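PDB 5YLO: probable enoyl-CoA hydratase/isomerase from Pseudomonas aeruginosa PAO1, which probably acts as a Delta3,Delta2-enoyl-CoA isomerase of the crotonase family, shifting the double bond of unsaturated fatty acyl-CoA substrates for beta-oxidation. Local coordinates for residues 36-41 with 93-98; 64-69 with 83-88; 121-126 with 212-217; 162-165 with 170-173. All coordinates share one frame; numbering follows the deposited sequence.

Contact 1: 36-41 with 93-98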
loop_
_atom_site.group_PDB
_atom_site.type_symbol
_atom_site.label_atom_id
_atom_site.label_comp_id
_atom_site.label_asym_id
_atom_site.label_seq_id
_atom_site.Cartn_x
_atom_site.Cartn_y
_atom_site.Cartn_z
ATOM N N ALA A 36 -19.097 9.096 -25.166
ATOM C CA ALA A 36 -18.197 9.842 -26.041
ATOM C C ALA A 36 -16.745 9.651 -25.621
ATOM O O ALA A 36 -15.893 9.279 -26.436
ATOM C CB ALA A 36 -18.572 11.325 -26.040
ATOM N N LEU A 37 -16.448 9.905 -24.345
ATOM C CA LEU A 37 -15.116 9.630 -23.814
ATOM C C LEU A 37 -14.768 8.154 -23.971
ATOM O O LEU A 37 -13.612 7.798 -24.228
ATOM C CB LEU A 37 -15.065 10.060 -22.345
ATOM C CG LEU A 37 -13.763 10.071 -21.546
ATOM C CD1 LEU A 37 -12.666 10.778 -22.311
ATOM C CD2 LEU A 37 -13.990 10.742 -20.196
ATOM N N HIS A 38 -15.756 7.283 -23.833
ATOM C CA HIS A 38 -15.477 5.867 -24.001
ATOM C C HIS A 38 -15.025 5.543 -25.417
ATOM O O HIS A 38 -14.112 4.744 -25.601
ATOM C CB HIS A 38 -16.664 4.988 -23.626
ATOM C CG HIS A 38 -16.352 3.526 -23.671
ATOM N ND1 HIS A 38 -16.594 2.678 -22.615
ATOM C CD2 HIS A 38 -15.786 2.768 -24.639
ATOM C CE1 HIS A 38 -16.207 1.457 -22.935
ATOM N NE2 HIS A 38 -15.710 1.485 -24.158
ATOM N N VAL A 39 -15.651 6.151 -26.424
ATOM C CA VAL A 39 -15.240 5.841 -27.792
ATOM C C VAL A 39 -13.944 6.563 -28.151
ATOM O O VAL A 39 -13.089 6.011 -28.853
ATOM C CB VAL A 39 -16.373 6.174 -28.781
ATOM C CG1 VAL A 39 -15.957 5.852 -30.210
ATOM C CG2 VAL A 39 -17.633 5.412 -28.413
ATOM N N ARG A 40 -13.771 7.800 -27.674
ATOM C CA ARG A 40 -12.558 8.553 -27.987
ATOM C C ARG A 40 -11.326 7.902 -27.369
ATOM O O ARG A 40 -10.237 7.939 -27.954
ATOM C CB ARG A 40 -12.703 9.997 -27.506
ATOM C CG ARG A 40 -11.544 10.917 -27.871
ATOM C CD ARG A 40 -11.651 11.448 -29.295
ATOM N NE ARG A 40 -10.916 10.632 -30.258
ATOM C CZ ARG A 40 -9.640 10.821 -30.585
ATOM N NH1 ARG A 40 -9.057 10.033 -31.474
ATOM N NH2 ARG A 40 -8.941 11.797 -30.023
ATOM N N LEU A 41 -11.475 7.304 -26.182
ATOM C CA LEU A 41 -10.358 6.595 -25.568
ATOM C C LEU A 41 -9.909 5.422 -26.429
ATOM O O LEU A 41 -8.706 5.178 -26.580
ATOM C CB LEU A 41 -10.740 6.112 -24.170
ATOM C CG LEU A 41 -10.754 7.152 -23.050
ATOM C CD1 LEU A 41 -11.264 6.528 -21.765
ATOM C CD2 LEU A 41 -9.370 7.743 -22.847
ATOM N N MET A 93 -14.778 3.229 -16.908
ATOM C CA MET A 93 -13.752 3.148 -15.871
ATOM C C MET A 93 -12.758 2.032 -16.165
ATOM O O MET A 93 -11.549 2.200 -15.972
ATOM C CB MET A 93 -14.398 2.935 -14.503
ATOM C CG MET A 93 -15.350 4.034 -14.093
ATOM S SD MET A 93 -14.530 5.628 -13.944
ATOM C CE MET A 93 -15.882 6.628 -13.333
ATOM N N GLY A 94 -13.251 0.888 -16.644
ATOM C CA GLY A 94 -12.367 -0.235 -16.907
ATOM C C GLY A 94 -11.361 0.031 -18.012
ATOM O O GLY A 94 -10.194 -0.351 -17.899
ATOM N N ARG A 95 -11.842 0.608 -19.117
ATOM C CA ARG A 95 -11.003 0.945 -20.275
ATOM C C ARG A 95 -9.948 2.024 -20.006
ATOM O O ARG A 95 -8.796 1.891 -20.418
ATOM C CB ARG A 95 -11.878 1.358 -21.461
ATOM C CG ARG A 95 -11.093 1.794 -22.687
ATOM C CD ARG A 95 -12.020 2.166 -23.834
ATOM N NE ARG A 95 -12.835 1.034 -24.266
ATOM C CZ ARG A 95 -12.471 0.168 -25.206
ATOM N NH1 ARG A 95 -13.277 -0.833 -25.535
ATOM N NH2 ARG A 95 -11.302 0.301 -25.816
ATOM N N LEU A 96 -10.348 3.088 -19.315
ATOM C CA LEU A 96 -9.434 4.167 -18.953
ATOM C C LEU A 96 -8.351 3.662 -18.010
ATOM O O LEU A 96 -7.173 4.003 -18.159
ATOM C CB LEU A 96 -10.197 5.327 -18.314
ATOM C CG LEU A 96 -9.332 6.523 -17.911
ATOM C CD1 LEU A 96 -8.643 7.121 -19.130
ATOM C CD2 LEU A 96 -10.168 7.569 -17.190
ATOM N N HIS A 97 -8.739 2.841 -17.035
ATOM C CA HIS A 97 -7.786 2.336 -16.055
ATOM C C HIS A 97 -6.734 1.446 -16.705
ATOM O O HIS A 97 -5.567 1.455 -16.297
ATOM C CB HIS A 97 -8.540 1.582 -14.959
ATOM C CG HIS A 97 -7.673 0.707 -14.109
ATOM N ND1 HIS A 97 -7.777 -0.667 -14.109
ATOM C CD2 HIS A 97 -6.693 1.011 -13.226
ATOM C CE1 HIS A 97 -6.895 -1.174 -13.267
ATOM N NE2 HIS A 97 -6.224 -0.177 -12.717
ATOM N N ALA A 98 -7.124 0.681 -17.724
ATOM C CA ALA A 98 -6.234 -0.254 -18.402
ATOM C C ALA A 98 -5.733 0.267 -19.744
ATOM O O ALA A 98 -5.216 -0.518 -20.544
ATOM C CB ALA A 98 -6.939 -1.597 -18.598
#
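Arg-95 NE lies 2.9 Å from His-38 NE2 of helix 31-46. The same guanidinium forms a salt bridge through NH2 with Asp-42 OD1, one turn further along that helix. The arginine chain runs out straight to CD, which makes an off-centre CH-pi contact with the imidazole of His-38, 4.1 Å from the ring centroid. The bend at chi3 (-62°) then turns NE toward His-38 NE2. The two side chains cross at about a right angle. The ring and guanidinium planes are 58° apart, so they do not stack. CD and NE thus face the imidazole, while NH2 pairs with Asp-42.

An apolar contact lies beside this polar one. Leu-41 CD1 is 3.8 Å from Leu-96 CD1, and Leu-41 CD2 approaches the same methyl equally closely. The branched end of Leu-41 thus straddles one methyl of Leu-96. Leu-41 CB also comes near Arg-95 CD, which joins the two patches. The helix axes are 10.0 Å apart here and run in the same general direction, 34° apart.

Farther round helix 85-97, Met-93 and His-97 pack on Leu-229 and Leu-225 of the second subunit. Both leucines of the contact are buried. Leu-41 also packs on Leu-18 of strand 15-20, and Leu-96 on Leu-118 of helix 114-120.

Contact 2: 64-69 with 83-88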
loop_
_atom_site.group_PDB
_atom_site.type_symbol
_atom_site.label_atom_id
_atom_site.label_comp_id
_atom_site.label_asym_id
_atom_site.label_seq_id
_atom_site.Cartn_x
_atom_site.Cartn_y
_atom_site.Cartn_z
ATOM N N ALA A 64 -18.457 16.947 -11.330
ATOM C CA ALA A 64 -19.327 16.857 -10.166
ATOM C C ALA A 64 -19.984 15.489 -9.998
ATOM O O ALA A 64 -20.768 15.314 -9.060
ATOM C CB ALA A 64 -20.412 17.936 -10.238
ATOM N N GLY A 65 -19.701 14.523 -10.871
ATOM C CA GLY A 65 -20.245 13.185 -10.705
ATOM C C GLY A 65 -21.390 12.847 -11.643
ATOM O O GLY A 65 -21.501 13.423 -12.728
ATOM N N ALA A 66 -22.246 11.912 -11.240
ATOM C CA ALA A 66 -23.359 11.498 -12.085
ATOM C C ALA A 66 -24.373 12.623 -12.233
ATOM O O ALA A 66 -24.655 13.358 -11.282
ATOM C CB ALA A 66 -24.035 10.262 -11.502
ATOM N N ASP A 67 -24.931 12.747 -13.436
ATOM C CA ASP A 67 -25.929 13.770 -13.722
ATOM C C ASP A 67 -27.247 13.369 -13.069
ATOM O O ASP A 67 -27.928 12.451 -13.538
ATOM C CB ASP A 67 -26.095 13.950 -15.227
ATOM C CG ASP A 67 -26.976 15.135 -15.577
ATOM O OD1 ASP A 67 -28.215 14.975 -15.600
ATOM O OD2 ASP A 67 -26.429 16.232 -15.820
ATOM N N LEU A 68 -27.610 14.062 -11.987
ATOM C CA LEU A 68 -28.845 13.735 -11.284
ATOM C C LEU A 68 -30.075 14.107 -12.103
ATOM O O LEU A 68 -31.114 13.448 -11.985
ATOM C CB LEU A 68 -28.886 14.436 -9.924
ATOM C CG LEU A 68 -27.751 14.173 -8.926
ATOM C CD1 LEU A 68 -27.305 12.713 -8.962
ATOM C CD2 LEU A 68 -26.570 15.119 -9.149
ATOM N N ALA A 69 -29.978 15.146 -12.935
ATOM C CA ALA A 69 -31.116 15.547 -13.758
ATOM C C ALA A 69 -31.476 14.460 -14.763
ATOM O O ALA A 69 -32.656 14.147 -14.963
ATOM C CB ALA A 69 -30.808 16.864 -14.472
ATOM N N TYR A 83 -32.620 2.465 -17.774
ATOM C CA TYR A 83 -31.536 3.432 -17.668
ATOM C C TYR A 83 -30.206 2.703 -17.530
ATOM O O TYR A 83 -29.994 1.955 -16.571
ATOM C CB TYR A 83 -31.781 4.344 -16.468
ATOM C CG TYR A 83 -30.847 5.526 -16.364
ATOM C CD1 TYR A 83 -30.338 6.142 -17.499
ATOM C CD2 TYR A 83 -30.471 6.024 -15.123
ATOM C CE1 TYR A 83 -29.485 7.226 -17.399
ATOM C CE2 TYR A 83 -29.618 7.102 -15.014
ATOM C CZ TYR A 83 -29.129 7.700 -16.155
ATOM O OH TYR A 83 -28.277 8.774 -16.049
ATOM N N GLY A 84 -29.313 2.912 -18.494
ATOM C CA GLY A 84 -28.070 2.169 -18.526
ATOM C C GLY A 84 -26.846 2.969 -18.134
ATOM O O GLY A 84 -25.774 2.789 -18.719
ATOM N N TRP A 85 -26.987 3.847 -17.139
ATOM C CA TRP A 85 -25.868 4.698 -16.746
ATOM C C TRP A 85 -24.758 3.886 -16.091
ATOM O O TRP A 85 -23.581 4.029 -16.445
ATOM C CB TRP A 85 -26.346 5.804 -15.805
ATOM C CG TRP A 85 -25.244 6.734 -15.402
ATOM C CD1 TRP A 85 -24.887 7.900 -16.015
ATOM C CD2 TRP A 85 -24.339 6.566 -14.303
ATOM N NE1 TRP A 85 -23.821 8.471 -15.364
ATOM C CE2 TRP A 85 -23.465 7.670 -14.310
ATOM C CE3 TRP A 85 -24.186 5.589 -13.314
ATOM C CZ2 TRP A 85 -22.451 7.824 -13.366
ATOM C CZ3 TRP A 85 -23.180 5.743 -12.379
ATOM C CH2 TRP A 85 -22.327 6.853 -12.410
ATOM N N THR A 86 -25.113 3.040 -15.118
ATOM C CA THR A 86 -24.107 2.234 -14.429
ATOM C C THR A 86 -23.318 1.385 -15.416
ATOM O O THR A 86 -22.092 1.267 -15.305
ATOM C CB THR A 86 -24.774 1.352 -13.371
ATOM O OG1 THR A 86 -25.309 2.174 -12.324
ATOM C CG2 THR A 86 -23.773 0.370 -12.775
ATOM N N GLU A 87 -24.003 0.811 -16.407
ATOM C CA GLU A 87 -23.329 -0.019 -17.397
ATOM C C GLU A 87 -22.350 0.801 -18.230
ATOM O O GLU A 87 -21.243 0.341 -18.534
ATOM C CB GLU A 87 -24.363 -0.705 -18.295
ATOM C CG GLU A 87 -25.224 -1.760 -17.590
ATOM C CD GLU A 87 -26.143 -1.175 -16.526
ATOM O OE1 GLU A 87 -26.703 -0.084 -16.757
ATOM O OE2 GLU A 87 -26.292 -1.796 -15.452
ATOM N N ALA A 88 -22.736 2.024 -18.600
ATOM C CA ALA A 88 -21.852 2.871 -19.394
ATOM C C ALA A 88 -20.668 3.364 -18.573
ATOM O O ALA A 88 -19.554 3.491 -19.095
ATOM C CB ALA A 88 -22.634 4.052 -19.969
#
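Trp-85 has CG anti to its backbone N (chi1 -178°), and chi2 of 92° sets the indole plane roughly perpendicular to the plane of CA, CB and CG. These torsions carry the six-membered ring to Ala-66. The methyl carbon of Ala-66 sits 3.3 Å above the indole plane, displaced toward the rim. Ala-66 CB is 3.5 Å from Trp-85 CZ2. This is an apolar contact between a single methyl and a large ring. On its own side, the CB of Trp-85 lies over a face of the Tyr-83 ring, so the two aromatic residues are packed together.

Residues 64-67 form the loop leading into helix 68-76. Gly-65 adopts backbone angles (104°, -155°) that would jam a CB against the carbonyl before it. The Gly-Ala-Asp sequence is at the place where crotonase-family enzymes have a loop that supplies one backbone N-H of the oxyanion hole. Ala-66 probably has that role here. A bound glycerol, probably from the crystallisation liquor, lies about 5 Å from the Trp-85 side chain.

Asp-67 is the N-cap of the helix. Its OD1 accepts a hydrogen bond from Glu-70 N, while OD2 forms a salt bridge with Arg-22. Tyr-83 OH is hydrogen-bonded to Glu-70 OE1. That bond ties the tyrosine to the first turn of the helix that Asp-67 caps. Trp-85 NE1 makes a weak hydrogen bond to Leu-29 O.

Contact 3: 121-126 with 212-217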
loop_
_atom_site.group_PDB
_atom_site.type_symbol
_atom_site.label_atom_id
_atom_site.label_comp_id
_atom_site.label_asym_id
_atom_site.label_seq_id
_atom_site.Cartn_x
_atom_site.Cartn_y
_atom_site.Cartn_z
ATOM N N CYS A 121 -8.718 6.504 -12.262
ATOM C CA CYS A 121 -8.389 5.572 -13.333
ATOM C C CYS A 121 -7.218 6.042 -14.181
ATOM O O CYS A 121 -6.685 5.252 -14.969
ATOM C CB CYS A 121 -9.608 5.340 -14.229
ATOM S SG CYS A 121 -11.007 4.540 -13.395
ATOM N N CYS A 122 -6.806 7.296 -14.038
ATOM C CA CYS A 122 -5.641 7.781 -14.754
ATOM C C CYS A 122 -4.367 7.405 -14.003
ATOM O O CYS A 122 -4.373 7.159 -12.794
ATOM C CB CYS A 122 -5.721 9.295 -14.944
ATOM S SG CYS A 122 -7.158 9.840 -15.894
ATOM N N ASP A 123 -3.260 7.354 -14.746
ATOM C CA ASP A 123 -1.981 6.988 -14.143
ATOM C C ASP A 123 -1.470 8.089 -13.225
ATOM O O ASP A 123 -0.914 7.807 -12.157
ATOM C CB ASP A 123 -0.953 6.679 -15.232
ATOM C CG ASP A 123 -1.329 5.466 -16.055
ATOM O OD1 ASP A 123 -1.959 4.548 -15.490
ATOM O OD2 ASP A 123 -1.002 5.429 -17.261
ATOM N N PHE A 124 -1.652 9.345 -13.617
ATOM C CA PHE A 124 -1.135 10.475 -12.866
ATOM C C PHE A 124 -2.253 11.467 -12.594
ATOM O O PHE A 124 -3.245 11.527 -13.325
ATOM C CB PHE A 124 0.005 11.159 -13.625
ATOM C CG PHE A 124 1.141 10.237 -13.964
ATOM C CD1 PHE A 124 2.144 9.987 -13.043
ATOM C CD2 PHE A 124 1.206 9.618 -15.202
ATOM C CE1 PHE A 124 3.190 9.138 -13.350
ATOM C CE2 PHE A 124 2.252 8.769 -15.515
ATOM C CZ PHE A 124 3.245 8.530 -14.587
ATOM N N ARG A 125 -2.086 12.246 -11.526
ATOM C CA ARG A 125 -3.051 13.272 -11.152
ATOM C C ARG A 125 -2.307 14.535 -10.755
ATOM O O ARG A 125 -1.532 14.527 -9.792
ATOM C CB ARG A 125 -3.958 12.797 -10.013
ATOM C CG ARG A 125 -5.189 12.044 -10.486
ATOM C CD ARG A 125 -5.790 11.195 -9.378
ATOM N NE ARG A 125 -4.808 10.276 -8.808
ATOM C CZ ARG A 125 -4.427 9.139 -9.382
ATOM N NH1 ARG A 125 -4.941 8.777 -10.549
ATOM N NH2 ARG A 125 -3.525 8.366 -8.790
ATOM N N ILE A 126 -2.530 15.608 -11.505
ATOM C CA ILE A 126 -2.053 16.942 -11.165
ATOM C C ILE A 126 -3.274 17.803 -10.888
ATOM O O ILE A 126 -4.172 17.903 -11.733
ATOM C CB ILE A 126 -1.196 17.547 -12.288
ATOM C CG1 ILE A 126 -0.049 16.604 -12.652
ATOM C CG2 ILE A 126 -0.656 18.907 -11.866
ATOM C CD1 ILE A 126 0.770 17.073 -13.831
ATOM N N GLN A 212 3.698 -2.141 -22.125
ATOM C CA GLN A 212 4.046 -3.412 -21.498
ATOM C C GLN A 212 4.263 -3.243 -20.000
ATOM O O GLN A 212 3.828 -4.084 -19.204
ATOM C CB GLN A 212 5.293 -4.001 -22.154
ATOM C CG GLN A 212 5.096 -4.422 -23.597
ATOM C CD GLN A 212 6.354 -5.010 -24.203
ATOM O OE1 GLN A 212 7.416 -4.386 -24.189
ATOM N NE2 GLN A 212 6.245 -6.222 -24.734
ATOM N N THR A 213 4.933 -2.161 -19.598
ATOM C CA THR A 213 5.157 -1.909 -18.177
ATOM C C THR A 213 3.842 -1.683 -17.441
ATOM O O THR A 213 3.653 -2.183 -16.326
ATOM C CB THR A 213 6.087 -0.708 -17.998
ATOM O OG1 THR A 213 7.420 -1.073 -18.379
ATOM C CG2 THR A 213 6.090 -0.232 -16.548
ATOM N N LYS A 214 2.918 -0.938 -18.052
ATOM C CA LYS A 214 1.640 -0.676 -17.398
ATOM C C LYS A 214 0.836 -1.960 -17.226
ATOM O O LYS A 214 0.134 -2.132 -16.223
ATOM C CB LYS A 214 0.847 0.365 -18.189
ATOM C CG LYS A 214 -0.448 0.792 -17.522
ATOM C CD LYS A 214 -1.067 1.997 -18.211
ATOM C CE LYS A 214 -2.425 2.330 -17.615
ATOM N NZ LYS A 214 -2.982 3.595 -18.173
ATOM N N ARG A 215 0.935 -2.880 -18.190
ATOM C CA ARG A 215 0.277 -4.175 -18.042
ATOM C C ARG A 215 0.933 -5.020 -16.957
ATOM O O ARG A 215 0.244 -5.769 -16.256
ATOM C CB ARG A 215 0.285 -4.928 -19.373
ATOM C CG ARG A 215 -0.873 -4.589 -20.300
ATOM C CD ARG A 215 -0.864 -5.487 -21.529
ATOM N NE ARG A 215 0.126 -5.067 -22.516
ATOM C CZ ARG A 215 -0.175 -4.632 -23.734
ATOM N NH1 ARG A 215 -1.441 -4.573 -24.125
ATOM N NH2 ARG A 215 0.789 -4.267 -24.568
ATOM N N LEU A 216 2.255 -4.917 -16.805
ATOM C CA LEU A 216 2.942 -5.696 -15.781
ATOM C C LEU A 216 2.627 -5.176 -14.386
ATOM O O LEU A 216 2.439 -5.966 -13.452
ATOM C CB LEU A 216 4.448 -5.679 -16.035
ATOM C CG LEU A 216 4.936 -6.528 -17.211
ATOM C CD1 LEU A 216 6.375 -6.188 -17.547
ATOM C CD2 LEU A 216 4.797 -8.011 -16.893
ATOM N N LEU A 217 2.579 -3.849 -14.221
ATOM C CA LEU A 217 2.187 -3.272 -12.939
ATOM C C LEU A 217 0.821 -3.786 -12.510
ATOM O O LEU A 217 0.630 -4.205 -11.363
ATOM C CB LEU A 217 2.168 -1.745 -13.034
ATOM C CG LEU A 217 3.486 -0.987 -13.187
ATOM C CD1 LEU A 217 3.215 0.405 -13.728
ATOM C CD2 LEU A 217 4.204 -0.903 -11.853
#
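Asp-123 and Lys-214 reach toward each other from opposite directions and form a salt bridge. Lys-214 NZ donates to Asp-123 OD2 at 2.8 Å. It meets that oxygen on its syn side, 23° out of the carboxylate plane. A weak second bond runs from Lys-214 NZ to Asp-123 OD1 at 3.0 Å. The lysine chain is fully extended beyond CG, and this length lets helix 207-220 reach the turn before strand 124-128.

Each charged end has further partners. Lys-214 NZ also donates to Leu-99 O. Asp-123 OD1 forms a salt bridge with Lys-162 of the third subunit, and OD2 accepts a weak hydrogen bond from Thr-103 N.

The turn is also held by Arg-125. Arg-125 NH1 donates to Cys-122 O at 2.8 Å, from 43° out of the carbonyl plane. Arg-125 NE reaches Leu-181 O.

Asp-123 and Lys-214 are both buried. Two lysines, one from another chain, converge on one carboxylate. This would probably stabilise its negative charge, and it couples the bridge within the chain to the subunit interface.

Contact 4: 162-165 with 170-173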
loop_
_atom_site.group_PDB
_atom_site.type_symbol
_atom_site.label_atom_id
_atom_site.label_comp_id
_atom_site.label_asym_id
_atom_site.label_seq_id
_atom_site.Cartn_x
_atom_site.Cartn_y
_atom_site.Cartn_z
ATOM N N LYS A 162 -11.240 5.316 4.376
ATOM C CA LYS A 162 -12.498 5.275 5.110
ATOM C C LYS A 162 -12.851 6.629 5.713
ATOM O O LYS A 162 -14.035 6.925 5.902
ATOM C CB LYS A 162 -12.441 4.202 6.198
ATOM C CG LYS A 162 -12.313 2.788 5.654
ATOM C CD LYS A 162 -12.138 1.774 6.769
ATOM C CE LYS A 162 -11.907 0.383 6.210
ATOM N NZ LYS A 162 -11.607 -0.590 7.293
ATOM N N ARG A 163 -11.850 7.459 6.019
ATOM C CA ARG A 163 -12.142 8.824 6.446
ATOM C C ARG A 163 -12.814 9.610 5.329
ATOM O O ARG A 163 -13.790 10.330 5.564
ATOM C CB ARG A 163 -10.863 9.530 6.898
ATOM C CG ARG A 163 -10.344 9.092 8.256
ATOM C CD ARG A 163 -9.189 9.962 8.730
ATOM N NE ARG A 163 -8.627 9.464 9.982
ATOM C CZ ARG A 163 -9.045 9.833 11.190
ATOM N NH1 ARG A 163 -10.031 10.712 11.314
ATOM N NH2 ARG A 163 -8.476 9.325 12.274
ATOM N N LEU A 164 -12.310 9.470 4.102
ATOM C CA LEU A 164 -12.868 10.213 2.978
ATOM C C LEU A 164 -14.260 9.710 2.613
ATOM O O LEU A 164 -15.135 10.501 2.244
ATOM C CB LEU A 164 -11.929 10.115 1.776
ATOM C CG LEU A 164 -12.375 10.845 0.511
ATOM C CD1 LEU A 164 -12.627 12.312 0.816
ATOM C CD2 LEU A 164 -11.336 10.690 -0.589
ATOM N N LEU A 165 -14.485 8.400 2.712
ATOM C CA LEU A 165 -15.776 7.842 2.325
ATOM C C LEU A 165 -16.832 8.036 3.408
ATOM O O LEU A 165 -17.981 8.375 3.099
ATOM C CB LEU A 165 -15.627 6.359 1.987
ATOM C CG LEU A 165 -14.996 6.034 0.632
ATOM C CD1 LEU A 165 -14.512 4.590 0.591
ATOM C CD2 LEU A 165 -15.985 6.298 -0.495
ATOM N N ALA A 170 -15.054 17.476 2.487
ATOM C CA ALA A 170 -14.219 17.391 1.302
ATOM C C ALA A 170 -12.753 17.581 1.678
ATOM O O ALA A 170 -12.418 18.191 2.697
ATOM C CB ALA A 170 -14.638 18.435 0.267
ATOM N N TRP A 171 -11.873 17.040 0.840
ATOM C CA TRP A 171 -10.437 17.196 1.012
ATOM C C TRP A 171 -9.911 18.277 0.080
ATOM O O TRP A 171 -10.329 18.374 -1.078
ATOM C CB TRP A 171 -9.700 15.883 0.746
ATOM C CG TRP A 171 -9.889 14.859 1.816
ATOM C CD1 TRP A 171 -10.792 14.895 2.838
ATOM C CD2 TRP A 171 -9.150 13.644 1.978
ATOM N NE1 TRP A 171 -10.664 13.775 3.623
ATOM C CE2 TRP A 171 -9.661 12.991 3.115
ATOM C CE3 TRP A 171 -8.104 13.045 1.268
ATOM C CZ2 TRP A 171 -9.163 11.768 3.560
ATOM C CZ3 TRP A 171 -7.612 11.831 1.710
ATOM C CH2 TRP A 171 -8.142 11.205 2.845
ATOM N N SER A 172 -8.994 19.091 0.593
ATOM C CA SER A 172 -8.344 20.106 -0.215
ATOM C C SER A 172 -7.262 19.470 -1.084
ATOM O O SER A 172 -6.890 18.306 -0.913
ATOM C CB SER A 172 -7.742 21.195 0.669
ATOM O OG SER A 172 -6.638 20.695 1.405
ATOM N N ALA A 173 -6.753 20.257 -2.032
ATOM C CA ALA A 173 -5.668 19.774 -2.879
ATOM C C ALA A 173 -4.420 19.487 -2.056
ATOM O O ALA A 173 -3.681 18.540 -2.342
ATOM C CB ALA A 173 -5.367 20.788 -3.982
#
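Leu-164 packs closely on the indole of Trp-171, whereas its neighbour Arg-163 only brushes the ring edge. Leu-164 CD1 stands over the five-membered ring, 3.6 Å from its centroid and 5° off the normal. This is a well-centred CH-pi contact. Leu-164 CB covers the same face farther along and lies 3.7 Å from Trp-171 CZ2. In the leucine, chi1 of -180° swings the branch away from the backbone N and lays it along the ring, so that CB and CD1 serve the two halves of the indole.

The other part is looser. Arg-163 CB approaches Trp-171 CZ2 at 4.4 Å, near the ring plane. Its chain then leads away from the ring; the residue is partly exposed. The guanidinium has long, weak ion pairs with Glu-159 and with Glu-184 of the second subunit.

The contact closes the short connection between helix 158-166 and the short, weakly bonded strand 171-172. Ser-172 then N-caps helix 173-179, its OG accepting a hydrogen bond from Arg-175 N. Leu-164 also packs on Leu-152, and Trp-171 on Leu-156, both of helix 146-156.

No hydrogen bond links the two segments. Their cohesion comes from dispersion and the CH-pi contact. The indole also has a cation-pi interaction with Arg-175, so its pi system serves both an apolar and a charged neighbour.

In the fold
Contacts 1 and 2 share helix 85-97, which contributes its first turn to contact 2 and its last to contact 1; their centres are about 15 Å apart. Contact 1 touches contact 3, with His-97 O 3.5 Å from Lys-214 CE and Leu-96 packed on Cys-121. Contact 4 is remote within the chain: its centre is about 23 Å from that of contact 3, and their nearest atoms are about 8 Å apart. The trimer brings them together, because Lys-162 of contact 4 pairs with Asp-123 of contact 3 in a neighbouring subunit. Contact 2, with the probable oxyanion-hole loop, lies about 25 Å from contact 3, centre to centre, across the chain's centre.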